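Local coordinates for protein MupZ (Pseudomonas fluorescens, PDB 6FXD) that probably acts as an epoxide hydrolase in mupirocin biosynthesis, working with a Rieske oxygenase to build oxygen heterocycles, at residues Phe47-Lys50 and Thr51-Pro55. Residues are numbered along the deposited sequence; the frame is centred on the assembly and turned at random.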
loop_
_atom_site.group_PDB
_atom_site.type_symbol
_atom_site.label_atom_id
_atom_site.label_comp_id
_atom_site.label_asym_id
_atom_site.label_seq_id
_atom_site.Cartn_x
_atom_site.Cartn_y
_atom_site.Cartn_z
ATOM N N PHE A 47 -9.033 -0.658 -34.596
ATOM C CA PHE A 47 -8.844 -1.226 -33.271
ATOM C C PHE A 47 -9.368 -0.303 -32.184
ATOM O O PHE A 47 -9.925 -0.776 -31.193
ATOM C CB PHE A 47 -7.369 -1.508 -33.036
ATOM C CG PHE A 47 -6.906 -2.792 -33.632
ATOM C CD1 PHE A 47 -6.703 -2.893 -34.999
ATOM C CD2 PHE A 47 -6.704 -3.898 -32.839
ATOM C CE1 PHE A 47 -6.291 -4.087 -35.560
ATOM C CE2 PHE A 47 -6.274 -5.085 -33.391
ATOM C CZ PHE A 47 -6.073 -5.174 -34.764
ATOM N N ILE A 48 -9.211 1.014 -32.356
ATOM C CA ILE A 48 -9.736 1.956 -31.373
ATOM C C ILE A 48 -11.260 1.885 -31.321
ATOM O O ILE A 48 -11.871 1.906 -30.248
ATOM C CB ILE A 48 -9.247 3.383 -31.676
ATOM C CG1 ILE A 48 -7.753 3.505 -31.361
ATOM C CG2 ILE A 48 -10.048 4.381 -30.886
ATOM C CD1 ILE A 48 -7.087 4.673 -32.034
ATOM N N GLU A 49 -11.907 1.839 -32.482
ATOM C CA GLU A 49 -13.360 1.777 -32.456
ATOM C C GLU A 49 -13.845 0.533 -31.731
ATOM O O GLU A 49 -14.808 0.589 -30.950
ATOM C CB GLU A 49 -13.875 1.789 -33.890
ATOM C CG GLU A 49 -15.399 2.032 -34.021
ATOM C CD GLU A 49 -16.252 0.795 -33.784
ATOM O OE1 GLU A 49 -15.782 -0.328 -34.057
ATOM O OE2 GLU A 49 -17.420 0.965 -33.346
ATOM N N LYS A 50 -13.224 -0.610 -32.020
ATOM C CA LYS A 50 -13.650 -1.858 -31.398
ATOM C C LYS A 50 -13.434 -1.811 -29.888
ATOM O O LYS A 50 -14.310 -2.209 -29.115
ATOM C CB LYS A 50 -12.857 -3.006 -32.026
ATOM C CG LYS A 50 -13.340 -4.406 -31.689
ATOM C CD LYS A 50 -14.637 -4.754 -32.387
ATOM C CE LYS A 50 -15.059 -6.174 -32.031
ATOM N NZ LYS A 50 -16.536 -6.380 -32.110
ATOM N N THR A 51 -12.281 -1.286 -29.462
ATOM C CA THR A 51 -11.941 -1.279 -28.039
ATOM C C THR A 51 -12.762 -0.254 -27.267
ATOM O O THR A 51 -13.008 -0.434 -26.071
ATOM C CB THR A 51 -10.439 -1.023 -27.906
ATOM O OG1 THR A 51 -9.744 -2.044 -28.619
ATOM C CG2 THR A 51 -9.999 -1.031 -26.465
ATOM N N SER A 52 -13.243 0.792 -27.939
ATOM C CA SER A 52 -13.967 1.849 -27.243
ATOM C C SER A 52 -15.295 1.387 -26.668
ATOM O O SER A 52 -15.858 2.091 -25.821
ATOM C CB SER A 52 -14.210 3.054 -28.161
ATOM O OG SER A 52 -15.197 2.786 -29.141
ATOM N N LYS A 53 -15.805 0.235 -27.094
ATOM C CA LYS A 53 -17.046 -0.311 -26.568
ATOM C C LYS A 53 -16.835 -1.205 -25.350
ATOM O O LYS A 53 -17.809 -1.745 -24.820
ATOM C CB LYS A 53 -17.781 -1.072 -27.670
ATOM C CG LYS A 53 -18.257 -0.144 -28.770
ATOM C CD LYS A 53 -17.760 -0.574 -30.128
ATOM C CE LYS A 53 -18.860 -1.286 -30.876
ATOM N NZ LYS A 53 -18.414 -1.682 -32.232
ATOM N N GLU A 54 -15.595 -1.381 -24.904
ATOM C CA GLU A 54 -15.318 -2.201 -23.726
ATOM C C GLU A 54 -15.524 -1.388 -22.455
ATOM O O GLU A 54 -14.795 -0.403 -22.234
ATOM C CB GLU A 54 -13.884 -2.714 -23.755
ATOM C CG GLU A 54 -13.567 -3.616 -24.946
ATOM C CD GLU A 54 -12.080 -3.897 -25.081
ATOM O OE1 GLU A 54 -11.326 -3.684 -24.086
ATOM O OE2 GLU A 54 -11.670 -4.343 -26.175
ATOM N N PRO A 55 -16.432 -1.799 -21.565
ATOM C CA PRO A 55 -16.622 -1.049 -20.312
ATOM C C PRO A 55 -15.374 -0.952 -19.464
ATOM O O PRO A 55 -15.189 0.054 -18.766
ATOM C CB PRO A 55 -17.720 -1.848 -19.585
ATOM C CG PRO A 55 -18.386 -2.634 -20.636
ATOM C CD PRO A 55 -17.346 -2.952 -21.657
#
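T51 grips the carbonyl oxygen of F47 twice where helix 37-51 comes to its C-terminal end: its N donates to F47 O at 3.0 Å, and its hydroxyl OG1 donates to the same F47 O at 2.9 Å from the opposite face of the carbonyl plane. The hydroxyl can fold back because OG1 stands anti to the carbonyl carbon (chi1 -58°). With an alanine here, OG1 and CG2 are gone, and the F47 carbonyl would probably keep a single bond while a gap opened towards H84, I88 and Y60. S52 N donates to I48 O, four residues back, at 2.9 Å, while S52 OG bends back to E49 O at 2.9 Å, meeting that oxygen well off the line of its C=O bond (122°). K53 then reaches back towards the helix: its chain, bent at chi2 and chi3, brings CD to 3.3 Å from E49 O and sets NZ in a salt bridge with E49, 3.0 Å from OE2 on the syn side of the carboxylate. A type I beta turn from T51 to E54 closes with E54 N bonded to T51 O, and the carboxylate of E54 is held by H84 and N87. N87 also binds K50 O, so helix 78-94 ties down the helix end and the turn together. T51 and F47 pack between that helix and Y60 of strand 57-65, while I48 lies against Q132 and S52 against F134, both of the second subunit.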